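PDB 4CD8: endo-beta-1,4-mannanase from Alicyclobacillus acidocaldarius, which hydrolyses beta-1,4-mannosidic linkages within mannan chains, probably with retention of configuration, as a TIM-barrel glycoside hydrolase of family GH113. Local coordinates for residues A[37-41]-A[42-46]; A[77-80]-A[81-84]; A[164-167]-A[168-172]; A[215-218]-A[219-223]; A[260-263]-A[264-268]. All coordinates share one frame; numbering follows the deposited sequence.

Contact 1: residues A[37-41]-A[42-46]; sequences RALAE and QPFNW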
loop_
_atom_site.group_PDB
_atom_site.type_symbol
_atom_site.label_atom_id
_atom_site.label_comp_id
_atom_site.label_asym_id
_atom_site.label_seq_id
_atom_site.Cartn_x
_atom_site.Cartn_y
_atom_site.Cartn_z
ATOM N N ARG A 37 0.624 -17.043 -8.110
ATOM C CA ARG A 37 1.118 -17.483 -9.400
ATOM C C ARG A 37 0.467 -16.697 -10.573
ATOM O O ARG A 37 1.165 -16.275 -11.509
ATOM C CB ARG A 37 0.942 -18.979 -9.611
ATOM C CG ARG A 37 1.817 -19.832 -8.725
ATOM C CD ARG A 37 1.523 -21.295 -8.932
ATOM N NE ARG A 37 2.493 -22.082 -8.204
ATOM C CZ ARG A 37 2.293 -22.741 -7.070
ATOM N NH1 ARG A 37 1.072 -22.847 -6.509
ATOM N NH2 ARG A 37 3.334 -23.356 -6.505
ATOM N N ALA A 38 -0.848 -16.456 -10.507
ATOM C CA ALA A 38 -1.491 -15.648 -11.530
ATOM C C ALA A 38 -0.971 -14.227 -11.523
ATOM O O ALA A 38 -0.699 -13.615 -12.585
ATOM C CB ALA A 38 -3.004 -15.658 -11.331
ATOM N N LEU A 39 -0.785 -13.677 -10.333
ATOM C CA LEU A 39 -0.249 -12.314 -10.225
ATOM C C LEU A 39 1.106 -12.230 -10.942
ATOM O O LEU A 39 1.356 -11.269 -11.672
ATOM C CB LEU A 39 -0.139 -11.874 -8.778
ATOM C CG LEU A 39 0.351 -10.461 -8.446
ATOM C CD1 LEU A 39 -0.171 -10.067 -7.076
ATOM C CD2 LEU A 39 1.891 -10.359 -8.510
ATOM N N ALA A 40 1.964 -13.232 -10.732
ATOM C CA ALA A 40 3.326 -13.183 -11.303
ATOM C C ALA A 40 3.344 -13.372 -12.836
ATOM O O ALA A 40 4.368 -13.087 -13.490
ATOM C CB ALA A 40 4.238 -14.196 -10.633
ATOM N N GLU A 41 2.221 -13.800 -13.434
ATOM C CA GLU A 41 2.141 -13.865 -14.891
ATOM C C GLU A 41 1.803 -12.522 -15.574
ATOM O O GLU A 41 1.901 -12.404 -16.800
ATOM C CB GLU A 41 1.147 -14.929 -15.319
ATOM C CG GLU A 41 1.570 -16.341 -14.903
ATOM C CD GLU A 41 0.615 -17.406 -15.400
ATOM O OE1 GLU A 41 0.295 -17.393 -16.584
ATOM O OE2 GLU A 41 0.170 -18.241 -14.613
ATOM N N GLN A 42 1.417 -11.531 -14.772
ATOM C CA GLN A 42 1.167 -10.176 -15.235
ATOM C C GLN A 42 2.511 -9.497 -15.402
ATOM O O GLN A 42 3.500 -9.981 -14.846
ATOM C CB GLN A 42 0.366 -9.432 -14.190
ATOM C CG GLN A 42 -1.005 -10.058 -13.937
ATOM C CD GLN A 42 -2.035 -9.641 -14.956
ATOM O OE1 GLN A 42 -2.190 -8.451 -15.247
ATOM N NE2 GLN A 42 -2.782 -10.605 -15.477
ATOM N N PRO A 43 2.544 -8.374 -16.111
ATOM C CA PRO A 43 3.825 -7.643 -16.349
ATOM C C PRO A 43 4.233 -6.778 -15.139
ATOM O O PRO A 43 4.421 -5.551 -15.227
ATOM C CB PRO A 43 3.511 -6.813 -17.595
ATOM C CG PRO A 43 2.036 -6.536 -17.488
ATOM C CD PRO A 43 1.414 -7.746 -16.827
ATOM N N PHE A 44 4.415 -7.462 -14.014
ATOM C CA PHE A 44 4.751 -6.816 -12.755
ATOM C C PHE A 44 6.135 -7.232 -12.316
ATOM O O PHE A 44 6.513 -8.385 -12.448
ATOM C CB PHE A 44 3.782 -7.228 -11.649
ATOM C CG PHE A 44 2.343 -6.925 -11.922
ATOM C CD1 PHE A 44 1.965 -5.844 -12.673
ATOM C CD2 PHE A 44 1.359 -7.703 -11.337
ATOM C CE1 PHE A 44 0.637 -5.555 -12.909
ATOM C CE2 PHE A 44 0.025 -7.427 -11.566
ATOM C CZ PHE A 44 -0.335 -6.344 -12.344
ATOM N N ASN A 45 6.881 -6.265 -11.806
ATOM C CA ASN A 45 8.144 -6.571 -11.187
ATOM C C ASN A 45 8.127 -6.545 -9.653
ATOM O O ASN A 45 9.088 -6.987 -9.019
ATOM C CB ASN A 45 9.235 -5.692 -11.793
ATOM C CG ASN A 45 8.997 -4.209 -11.602
ATOM O OD1 ASN A 45 7.987 -3.758 -11.080
ATOM N ND2 ASN A 45 9.960 -3.431 -12.032
ATOM N N TRP A 46 7.021 -6.071 -9.061
ATOM C CA TRP A 46 6.879 -5.945 -7.615
ATOM C C TRP A 46 5.513 -6.500 -7.160
ATOM O O TRP A 46 4.503 -6.349 -7.836
ATOM C CB TRP A 46 6.924 -4.475 -7.193
ATOM C CG TRP A 46 8.288 -3.884 -7.052
ATOM C CD1 TRP A 46 9.022 -3.319 -8.030
ATOM C CD2 TRP A 46 9.069 -3.795 -5.851
ATOM N NE1 TRP A 46 10.231 -2.901 -7.525
ATOM C CE2 TRP A 46 10.289 -3.176 -6.191
ATOM C CE3 TRP A 46 8.860 -4.190 -4.525
ATOM C CZ2 TRP A 46 11.279 -2.928 -5.246
ATOM C CZ3 TRP A 46 9.837 -3.955 -3.584
ATOM C CH2 TRP A 46 11.052 -3.326 -3.956
HETATM O O HOH W 1 -2.331 -13.388 -14.753
#

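Contact 2: residues A[77-80]-A[81-84]; sequences ASMA and ELAH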
loop_
_atom_site.group_PDB
_atom_site.type_symbol
_atom_site.label_atom_id
_atom_site.label_comp_id
_atom_site.label_asym_id
_atom_site.label_seq_id
_atom_site.Cartn_x
_atom_site.Cartn_y
_atom_site.Cartn_z
ATOM N N ALA A 77 6.430 -15.330 5.422
ATOM C CA ALA A 77 7.605 -15.937 4.815
ATOM C C ALA A 77 7.261 -16.804 3.627
ATOM O O ALA A 77 7.960 -16.760 2.622
ATOM C CB ALA A 77 8.409 -16.729 5.839
ATOM N N SER A 78 6.174 -17.586 3.731
ATOM C CA SER A 78 5.770 -18.419 2.624
ATOM C C SER A 78 5.432 -17.597 1.383
ATOM O O SER A 78 5.792 -17.971 0.260
ATOM C CB SER A 78 4.573 -19.317 2.998
ATOM O OG SER A 78 4.992 -20.251 3.956
ATOM N N MET A 79 4.684 -16.522 1.574
ATOM C CA MET A 79 4.282 -15.714 0.421
ATOM C C MET A 79 5.482 -14.973 -0.143
ATOM O O MET A 79 5.617 -14.843 -1.352
ATOM C CB MET A 79 3.176 -14.747 0.758
ATOM C CG MET A 79 1.797 -15.383 0.709
ATOM S SD MET A 79 1.313 -15.974 -0.925
ATOM C CE MET A 79 1.509 -17.713 -0.612
ATOM N N ALA A 80 6.341 -14.482 0.725
ATOM C CA ALA A 80 7.533 -13.806 0.209
ATOM C C ALA A 80 8.419 -14.759 -0.584
ATOM O O ALA A 80 9.004 -14.379 -1.631
ATOM C CB ALA A 80 8.316 -13.175 1.334
ATOM N N GLU A 81 8.568 -15.977 -0.084
ATOM C CA GLU A 81 9.462 -16.960 -0.737
ATOM C C GLU A 81 8.912 -17.352 -2.111
ATOM O O GLU A 81 9.649 -17.451 -3.105
ATOM C CB GLU A 81 9.630 -18.136 0.200
ATOM C CG GLU A 81 10.347 -19.354 -0.299
ATOM C CD GLU A 81 10.142 -20.507 0.672
ATOM O OE1 GLU A 81 10.481 -20.309 1.855
ATOM O OE2 GLU A 81 9.599 -21.564 0.272
ATOM N N LEU A 82 7.593 -17.505 -2.184
ATOM C CA LEU A 82 6.927 -17.817 -3.429
ATOM C C LEU A 82 7.073 -16.647 -4.428
ATOM O O LEU A 82 7.442 -16.831 -5.585
ATOM C CB LEU A 82 5.442 -18.099 -3.138
ATOM C CG LEU A 82 4.577 -18.375 -4.375
ATOM C CD1 LEU A 82 5.119 -19.552 -5.198
ATOM C CD2 LEU A 82 3.119 -18.639 -3.967
ATOM N N ALA A 83 6.803 -15.434 -3.961
ATOM C CA ALA A 83 6.927 -14.260 -4.817
ATOM C C ALA A 83 8.349 -14.165 -5.338
ATOM O O ALA A 83 8.572 -13.931 -6.533
ATOM C CB ALA A 83 6.580 -12.981 -4.084
ATOM N N HIS A 84 9.308 -14.327 -4.437
ATOM C CA HIS A 84 10.691 -14.222 -4.880
ATOM C C HIS A 84 11.069 -15.296 -5.886
ATOM O O HIS A 84 11.845 -15.058 -6.821
ATOM C CB HIS A 84 11.611 -14.301 -3.658
ATOM C CG HIS A 84 11.701 -13.022 -2.890
ATOM N ND1 HIS A 84 11.781 -12.971 -1.516
ATOM C CD2 HIS A 84 11.757 -11.734 -3.312
ATOM C CE1 HIS A 84 11.874 -11.710 -1.128
ATOM N NE2 HIS A 84 11.870 -10.943 -2.201
#

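Contact 3: residues A[164-167]-A[168-172]; sequences ETIA and RVRTE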
loop_
_atom_site.group_PDB
_atom_site.type_symbol
_atom_site.label_atom_id
_atom_site.label_comp_id
_atom_site.label_asym_id
_atom_site.label_seq_id
_atom_site.Cartn_x
_atom_site.Cartn_y
_atom_site.Cartn_z
ATOM N N GLU A 164 11.486 8.418 15.605
ATOM C CA GLU A 164 11.830 7.278 16.490
ATOM C C GLU A 164 11.437 5.938 15.876
ATOM O O GLU A 164 12.206 4.973 15.888
ATOM C CB GLU A 164 11.196 7.390 17.882
ATOM C CG GLU A 164 11.658 8.621 18.645
ATOM C CD GLU A 164 10.952 8.807 19.967
ATOM O OE1 GLU A 164 9.824 8.294 20.191
ATOM O OE2 GLU A 164 11.551 9.462 20.807
ATOM N N THR A 165 10.214 5.863 15.349
ATOM C CA THR A 165 9.743 4.597 14.796
ATOM C C THR A 165 10.612 4.165 13.594
ATOM O O THR A 165 10.995 3.018 13.451
ATOM C CB THR A 165 8.293 4.793 14.359
ATOM O OG1 THR A 165 7.524 5.104 15.539
ATOM C CG2 THR A 165 7.750 3.574 13.599
ATOM N N ILE A 166 10.899 5.132 12.735
ATOM C CA ILE A 166 11.702 4.880 11.531
ATOM C C ILE A 166 13.130 4.489 11.899
ATOM O O ILE A 166 13.654 3.534 11.336
ATOM C CB ILE A 166 11.652 6.075 10.565
ATOM C CG1 ILE A 166 10.212 6.249 10.000
ATOM C CG2 ILE A 166 12.669 5.872 9.432
ATOM C CD1 ILE A 166 9.957 7.598 9.362
ATOM N N ALA A 167 13.694 5.174 12.889
ATOM C CA ALA A 167 15.041 4.844 13.313
ATOM C C ALA A 167 15.093 3.408 13.812
ATOM O O ALA A 167 16.011 2.672 13.549
ATOM C CB ALA A 167 15.489 5.808 14.389
ATOM N N ARG A 168 14.071 2.992 14.537
ATOM C CA ARG A 168 14.067 1.622 15.040
ATOM C C ARG A 168 13.933 0.625 13.891
ATOM O O ARG A 168 14.603 -0.399 13.870
ATOM C CB ARG A 168 12.952 1.435 16.056
ATOM C CG ARG A 168 12.882 0.038 16.628
ATOM C CD ARG A 168 11.834 0.052 17.719
ATOM N NE ARG A 168 11.660 -1.242 18.316
ATOM C CZ ARG A 168 10.649 -1.583 19.147
ATOM N NH1 ARG A 168 9.730 -0.720 19.447
ATOM N NH2 ARG A 168 10.589 -2.858 19.649
ATOM N N VAL A 169 13.043 0.901 12.936
ATOM C CA VAL A 169 12.986 0.092 11.746
ATOM C C VAL A 169 14.347 -0.049 11.033
ATOM O O VAL A 169 14.722 -1.133 10.616
ATOM C CB VAL A 169 11.935 0.660 10.742
ATOM C CG1 VAL A 169 12.086 0.090 9.343
ATOM C CG2 VAL A 169 10.518 0.387 11.240
ATOM N N ARG A 170 15.104 1.034 10.973
ATOM C CA ARG A 170 16.413 0.978 10.324
ATOM C C ARG A 170 17.373 0.045 11.061
ATOM O O ARG A 170 18.259 -0.538 10.438
ATOM C CB ARG A 170 17.002 2.361 10.254
ATOM C CG ARG A 170 16.296 3.348 9.353
ATOM C CD ARG A 170 16.376 3.034 7.880
ATOM N NE ARG A 170 16.025 4.216 7.097
ATOM C CZ ARG A 170 15.910 4.246 5.774
ATOM N NH1 ARG A 170 16.135 3.166 5.058
ATOM N NH2 ARG A 170 15.596 5.388 5.174
ATOM N N THR A 171 17.195 -0.119 12.370
ATOM C CA THR A 171 18.056 -1.064 13.129
ATOM C C THR A 171 17.807 -2.519 12.730
ATOM O O THR A 171 18.701 -3.384 12.888
ATOM C CB THR A 171 17.975 -0.899 14.679
ATOM O OG1 THR A 171 16.727 -1.399 15.200
ATOM C CG2 THR A 171 18.156 0.540 15.103
ATOM N N GLU A 172 16.568 -2.772 12.256
ATOM C CA GLU A 172 16.065 -4.119 11.992
ATOM C C GLU A 172 16.050 -4.493 10.529
ATOM O O GLU A 172 15.808 -5.651 10.187
ATOM C CB GLU A 172 14.617 -4.237 12.517
ATOM C CG GLU A 172 14.459 -4.022 14.010
ATOM C CD GLU A 172 15.009 -5.151 14.869
ATOM O OE1 GLU A 172 15.417 -6.194 14.333
ATOM O OE2 GLU A 172 15.041 -4.992 16.125
#

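Contact 4: residues A[215-218]-A[219-223]; sequences VLRE and VAEAH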
loop_
_atom_site.group_PDB
_atom_site.type_symbol
_atom_site.label_atom_id
_atom_site.label_comp_id
_atom_site.label_asym_id
_atom_site.label_seq_id
_atom_site.Cartn_x
_atom_site.Cartn_y
_atom_site.Cartn_z
ATOM N N VAL A 215 2.063 19.340 -8.477
ATOM C CA VAL A 215 2.388 19.343 -7.063
ATOM C C VAL A 215 3.197 18.091 -6.705
ATOM O O VAL A 215 4.125 18.159 -5.918
ATOM C CB VAL A 215 1.133 19.433 -6.191
ATOM C CG1 VAL A 215 1.512 19.286 -4.717
ATOM C CG2 VAL A 215 0.437 20.755 -6.441
ATOM N N LEU A 216 2.867 16.959 -7.316
ATOM C CA LEU A 216 3.609 15.734 -7.077
ATOM C C LEU A 216 5.065 15.914 -7.517
ATOM O O LEU A 216 6.001 15.534 -6.775
ATOM C CB LEU A 216 2.972 14.561 -7.807
ATOM C CG LEU A 216 1.539 14.205 -7.403
ATOM C CD1 LEU A 216 1.008 13.069 -8.270
ATOM C CD2 LEU A 216 1.427 13.836 -5.938
ATOM N N ARG A 217 5.244 16.504 -8.705
ATOM C CA ARG A 217 6.607 16.796 -9.176
ATOM C C ARG A 217 7.321 17.696 -8.188
ATOM O O ARG A 217 8.505 17.455 -7.815
ATOM C CB ARG A 217 6.558 17.443 -10.555
ATOM C CG ARG A 217 7.914 17.798 -11.144
ATOM C CD ARG A 217 7.838 18.294 -12.588
ATOM N NE ARG A 217 6.568 18.926 -12.879
ATOM C CZ ARG A 217 5.660 18.497 -13.752
ATOM N NH1 ARG A 217 5.841 17.417 -14.501
ATOM N NH2 ARG A 217 4.543 19.187 -13.887
ATOM N N GLU A 218 6.641 18.752 -7.768
ATOM C CA GLU A 218 7.246 19.711 -6.835
ATOM C C GLU A 218 7.645 19.109 -5.506
ATOM O O GLU A 218 8.670 19.457 -4.929
ATOM C CB GLU A 218 6.327 20.925 -6.642
ATOM C CG GLU A 218 6.107 21.684 -7.949
ATOM C CD GLU A 218 4.793 22.469 -8.043
ATOM O OE1 GLU A 218 4.081 22.640 -7.028
ATOM O OE2 GLU A 218 4.473 22.940 -9.160
ATOM N N VAL A 219 6.834 18.191 -5.004
ATOM C CA VAL A 219 7.150 17.516 -3.753
ATOM C C VAL A 219 8.392 16.648 -3.927
ATOM O O VAL A 219 9.329 16.710 -3.106
ATOM C CB VAL A 219 5.963 16.638 -3.287
ATOM C CG1 VAL A 219 6.397 15.689 -2.160
ATOM C CG2 VAL A 219 4.805 17.507 -2.807
ATOM N N ALA A 220 8.444 15.851 -4.983
ATOM C CA ALA A 220 9.641 15.037 -5.230
ATOM C C ALA A 220 10.882 15.917 -5.350
ATOM O O ALA A 220 11.926 15.647 -4.737
ATOM C CB ALA A 220 9.447 14.208 -6.480
ATOM N N GLU A 221 10.768 16.979 -6.134
ATOM C CA GLU A 221 11.932 17.820 -6.383
ATOM C C GLU A 221 12.329 18.596 -5.124
ATOM O O GLU A 221 13.531 18.666 -4.771
ATOM C CB GLU A 221 11.628 18.674 -7.604
ATOM C CG GLU A 221 11.607 17.766 -8.860
ATOM C CD GLU A 221 11.307 18.479 -10.191
ATOM O OE1 GLU A 221 10.764 19.608 -10.172
ATOM O OE2 GLU A 221 11.604 17.892 -11.274
ATOM N N ALA A 222 11.347 19.063 -4.356
ATOM C CA ALA A 222 11.597 19.780 -3.112
ATOM C C ALA A 222 12.358 18.954 -2.102
ATOM O O ALA A 222 13.246 19.479 -1.425
ATOM C CB ALA A 222 10.283 20.296 -2.498
ATOM N N HIS A 223 11.999 17.676 -1.989
ATOM C CA HIS A 223 12.587 16.787 -1.011
ATOM C C HIS A 223 13.758 15.996 -1.561
ATOM O O HIS A 223 14.384 15.242 -0.824
ATOM C CB HIS A 223 11.507 15.844 -0.459
ATOM C CG HIS A 223 10.436 16.576 0.294
ATOM N ND1 HIS A 223 10.580 16.950 1.613
ATOM C CD2 HIS A 223 9.238 17.063 -0.101
ATOM C CE1 HIS A 223 9.523 17.638 1.998
ATOM N NE2 HIS A 223 8.677 17.687 0.986
#

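Contact 5: residues A[260-263]-A[264-268]; sequences RFYE and AMFAA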
loop_
_atom_site.group_PDB
_atom_site.type_symbol
_atom_site.label_atom_id
_atom_site.label_comp_id
_atom_site.label_asym_id
_atom_site.label_seq_id
_atom_site.Cartn_x
_atom_site.Cartn_y
_atom_site.Cartn_z
ATOM N N ARG A 260 -11.364 3.468 -17.618
ATOM C CA ARG A 260 -11.293 4.932 -17.796
ATOM C C ARG A 260 -10.383 5.539 -16.722
ATOM O O ARG A 260 -9.583 6.425 -17.011
ATOM C CB ARG A 260 -12.681 5.610 -17.766
ATOM C CG ARG A 260 -13.539 5.390 -19.007
ATOM C CD ARG A 260 -14.885 6.126 -18.931
ATOM N NE ARG A 260 -15.904 5.503 -18.057
ATOM C CZ ARG A 260 -16.797 4.567 -18.435
ATOM N NH1 ARG A 260 -16.803 4.068 -19.677
ATOM N NH2 ARG A 260 -17.668 4.094 -17.551
ATOM N N PHE A 261 -10.492 5.052 -15.484
ATOM C CA PHE A 261 -9.583 5.529 -14.431
ATOM C C PHE A 261 -8.127 5.265 -14.808
ATOM O O PHE A 261 -7.297 6.177 -14.711
ATOM C CB PHE A 261 -9.880 4.872 -13.102
ATOM C CG PHE A 261 -8.881 5.202 -12.049
ATOM C CD1 PHE A 261 -9.017 6.347 -11.293
ATOM C CD2 PHE A 261 -7.773 4.381 -11.838
ATOM C CE1 PHE A 261 -8.073 6.669 -10.323
ATOM C CE2 PHE A 261 -6.820 4.706 -10.886
ATOM C CZ PHE A 261 -6.969 5.847 -10.110
ATOM N N TYR A 262 -7.814 4.030 -15.210
ATOM C CA TYR A 262 -6.400 3.677 -15.547
ATOM C C TYR A 262 -5.918 4.486 -16.753
ATOM O O TYR A 262 -4.801 5.030 -16.745
ATOM C CB TYR A 262 -6.247 2.162 -15.780
ATOM C CG TYR A 262 -6.038 1.395 -14.477
ATOM C CD1 TYR A 262 -4.759 1.246 -13.921
ATOM C CD2 TYR A 262 -7.108 0.863 -13.782
ATOM C CE1 TYR A 262 -4.573 0.567 -12.738
ATOM C CE2 TYR A 262 -6.948 0.188 -12.594
ATOM C CZ TYR A 262 -5.682 0.047 -12.059
ATOM O OH TYR A 262 -5.514 -0.617 -10.887
ATOM N N GLU A 263 -6.764 4.627 -17.775
ATOM C CA GLU A 263 -6.402 5.474 -18.934
ATOM C C GLU A 263 -6.059 6.907 -18.499
ATOM O O GLU A 263 -4.999 7.462 -18.914
ATOM C CB GLU A 263 -7.497 5.450 -20.005
ATOM C CG GLU A 263 -7.637 4.091 -20.670
ATOM C CD GLU A 263 -6.573 3.775 -21.727
ATOM O OE1 GLU A 263 -5.525 4.441 -21.791
ATOM O OE2 GLU A 263 -6.788 2.824 -22.508
ATOM N N ALA A 264 -6.882 7.482 -17.622
ATOM C CA ALA A 264 -6.667 8.867 -17.185
ATOM C C ALA A 264 -5.376 9.029 -16.395
ATOM O O ALA A 264 -4.646 10.011 -16.572
ATOM C CB ALA A 264 -7.846 9.378 -16.366
ATOM N N MET A 265 -5.118 8.070 -15.518
ATOM C CA MET A 265 -3.912 8.074 -14.725
ATOM C C MET A 265 -2.672 7.963 -15.616
ATOM O O MET A 265 -1.765 8.803 -15.509
ATOM C CB MET A 265 -3.950 6.939 -13.708
ATOM C CG MET A 265 -2.627 6.794 -12.992
ATOM S SD MET A 265 -2.702 5.478 -11.799
ATOM C CE MET A 265 -2.539 4.045 -12.845
ATOM N N PHE A 266 -2.626 6.959 -16.486
ATOM C CA PHE A 266 -1.478 6.798 -17.389
ATOM C C PHE A 266 -1.318 7.988 -18.313
ATOM O O PHE A 266 -0.174 8.439 -18.530
ATOM C CB PHE A 266 -1.556 5.505 -18.186
ATOM C CG PHE A 266 -1.426 4.250 -17.335
ATOM C CD1 PHE A 266 -0.389 4.097 -16.428
ATOM C CD2 PHE A 266 -2.333 3.224 -17.458
ATOM C CE1 PHE A 266 -0.261 2.928 -15.676
ATOM C CE2 PHE A 266 -2.211 2.070 -16.715
ATOM C CZ PHE A 266 -1.186 1.922 -15.815
ATOM N N ALA A 267 -2.417 8.574 -18.789
ATOM C CA ALA A 267 -2.294 9.742 -19.681
ATOM C C ALA A 267 -1.692 10.927 -18.948
ATOM O O ALA A 267 -0.913 11.714 -19.536
ATOM C CB ALA A 267 -3.649 10.138 -20.268
ATOM N N ALA A 268 -2.055 11.066 -17.672
ATOM C CA ALA A 268 -1.611 12.211 -16.861
ATOM C C ALA A 268 -0.127 12.168 -16.416
ATOM O O ALA A 268 0.534 13.217 -16.377
ATOM C CB ALA A 268 -2.520 12.377 -15.657
#

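Contact 1: residues A[37-41]-A[42-46]
Gln42 reaches back to Leu39 through its backbone N, which donates to Leu39 O at 3.1 Å. The N-H points fairly straight at the oxygen (155°), but the donor stands well above the carbonyl plane. The side chain of Gln42 bends at its second torsion and follows the helix end: CG lies 3.5 Å from Leu39 O, and a water takes a hydrogen from Gln42 NE2 and gives one to Ala38 O, 2.7 Å away. Gln42 NE2 is gripped from beyond the turn as well, by Glu307. Pro43 comes next, the centre of an inverse gamma turn closed by a weak bond from Phe44 N to Gln42 O, and it swings the chain round so that Phe44 faces the helix again. Phe44 CD2 touches Leu39 CD2 at 3.9 Å, the two side chains crossing at about a right angle. Leu39 CG is anti to the backbone N (chi1 -178°), which carries the leucine branch forward to the ring. Met16 of strand 13-18 touches both side chains, and Val310 and Phe314 of helix 305-317 pack on Phe44. In this helix-to-strand connection of a TIM barrel, polar and apolar chemistry are divided: carbonyls of the last helical turn are met by an amide and a water, while Leu39 and Phe44 close the buried side.

Contact 2: residues A[77-80]-A[81-84]
Met79 CE meets Leu82 CD2 at 3.8 Å, the two side chains lying alongside and pointing the same way. Met79 makes this reach because its chain bends at both chi2 (-63°) and chi3, bringing the methyl round toward the next turn. Nearby, His84 N donates to Ala80 O at 2.8 Å, and the ring stands close to the same oxygen, with His84 ND1 3.1 Å from Ala80 O at an angle too poor for a hydrogen bond. The ring's other nitrogen, NE2, is bonded to Glu144. The backbone bond is one of the i to i+4 steps of helix 73-85, one of the outer helices of the TIM barrel, in which Ala83 N also donates to Met79 O (2.9 Å) and the methyl of Ala83 sits 3.4 Å from Met79 O. With an alanine at the place of His84 the ring is gone, and Glu144 is likely to be left without its imidazole partner. Farther out, Arg33 and Met36 of helix 30-40 pack on both Met79 and Leu82. On the barrel side, Leu49 of strand 46-55 meets Met79 and Ala80, while Val47 of that strand and Val90 of strand 89-98 receive Ala83.

Contact 3: residues A[164-167]-A[168-172]
Helix 159-172 is the crossover of the beta-alpha-beta unit between strands 145-150 and 176-182, and residues Thr165 and Val169, Ile166 and Arg170, Ala167 and Thr171 meet across its final turns. Val169 N donates to Thr165 O at 3.0 Å in an almost straight bond (171°), and Val169 CG2 rests 3.5 Å from that same Thr165 O, so the carbonyl is flanked by an amide and a methyl. Arg170 repeats the step with its N on Ile166 O at 2.9 Å. Its chain bends at chi2, bringing Arg170 CG to 3.3 Å from Ile166 O before the guanidinium turns outward past the isoleucine methyl; NH1 then forms a salt bridge with Asp196, and NH2 bonds to Ala194 O. Near the end the pattern slackens: the bond from Thr171 N to Ala167 O stretches to 3.3 Å and bends to 139°. The Thr171 hydroxyl makes a further bond: OG1 stands between the backbone N and the carbonyl carbon (chi1 73°), which turns it back along the helix to donate to Arg168 O at 2.7 Å, in the carbonyl plane and on a lone pair. Thr171 CG2 meanwhile lies 3.4 Å from Ala167 O. Arg168 runs out extended, away from the side taken by the Arg170 guanidinium, and pairs with Asp129 of helix 120-140, where Thr165 also packs on Phe124 and Ser128. An amphipathic helix with one buried face, here that of Ile166 and Val169, packed outside the strands in a beta-alpha-beta crossover, is typical of the TIM barrel.

Contact 4: residues A[215-218]-A[219-223]
Val219, Glu218 and Arg217 carry most of the burial between these two consecutive turns. Val219 is held first by its backbone, N donating to Val215 O at 2.9 Å; its CG2 methyl then comes down beside that same Val215 O and also faces Val215 CG1 at 4.2 Å, a loose contact of two beta-branched residues on one side of the helix. Glu218 takes part through its backbone, not its carboxylate. Its carbonyl receives Ala222 N at 2.8 Å, and the Ala222 CB methyl lies only 3.0 Å from Glu218 O, so packing round this oxygen is tight. Arg217 meets Glu221 alongside, both side chains pointing the same way: the carboxylate end of Glu221 lies against the aliphatic part of Arg217, with Arg217 CG 3.5 Å from Glu221 OE1. A third torsion well off the staggered position (chi3 28°) turns NE off from the glutamate, leaving Arg217 NE 5.0 Å from Glu221 OE1, with guanidinium and carboxylate planes 52° apart. The opposite charges are thus near without a salt bridge, and the attraction is probably a modest one. Arg217 NH1 spends its charge instead on Glu272. Replacing the arginine by an alanine would probably leave Glu272 without its salt-bridge partner and take the aliphatic cover from the carboxylate of Glu221. Helix 209-223 crosses between strands 197-201 and 227-232 as the middle of a beta-alpha-beta unit: Val219 packs on Ile198 of the first strand, while Leu216 and Ala220 rest on Phe229 and Leu227 of the second.

Contact 5: residues A[260-263]-A[264-268]
Phe266 lies along Tyr262 one turn earlier. Its CB sits 3.6 Å from Tyr262 O, the carbonyl that also accepts the backbone N of Phe266 at 2.9 Å in a nearly straight bond (176°). CG points anti to the carbonyl carbon (chi1 -66°), which sends the ring back along the helix, and Phe266 CD2 comes as close as 3.1 Å to Tyr262 O. Farther out, Phe266 CE2 meets Tyr262 CD1 at 3.9 Å, arriving at the edge of the tyrosine ring, near its plane. CZ, at the tip, is still within touch of the same carbon. Over one face of the Phe266 ring, toward its rim, rests the methyl of Met265, whose CE also touches Tyr262 CD1 at 3.7 Å. The thioether behind that methyl turns to another ring: Met265 SD is 5.3 Å from the centroid of Phe261, an oblique Met-aromatic contact. Outside this helix, 255-268, Tyr278 stands edge-to-face to Phe266, Ala306 and Val310 of helix 305-317 adjoin Tyr262, and Val232 of strand 227-232 receives Phe261 and Met265. Helical backbone bonds hold the turns, and the side chains add mainly dispersion: the Met265 thioether touches three aromatic rings, by SD at Phe261 and by CE at Tyr262 and Phe266, and a main-chain oxygen that already holds an amide is also bordered by the rim of Phe266.

The five contacts come in series along one chain, from contact 1 to contact 5, and all lie on the outer layer of the TIM barrel, 17 to 20 Å from the centre of the chain. Contacts 2 to 5 sit within single helices, whereas contact 1 leads from helix 30-40 into strand 46-55. Neighbours can be close: the centres of contacts 1 and 2 are about 13 Å apart. Contacts 3 and 5, about 36 Å apart between centres, lie on opposite sides, as do contacts 2 and 4. The helices surround the eight-stranded parallel barrel bearing the sugar-binding pocket, which contacts 1 and 5 approach without lining.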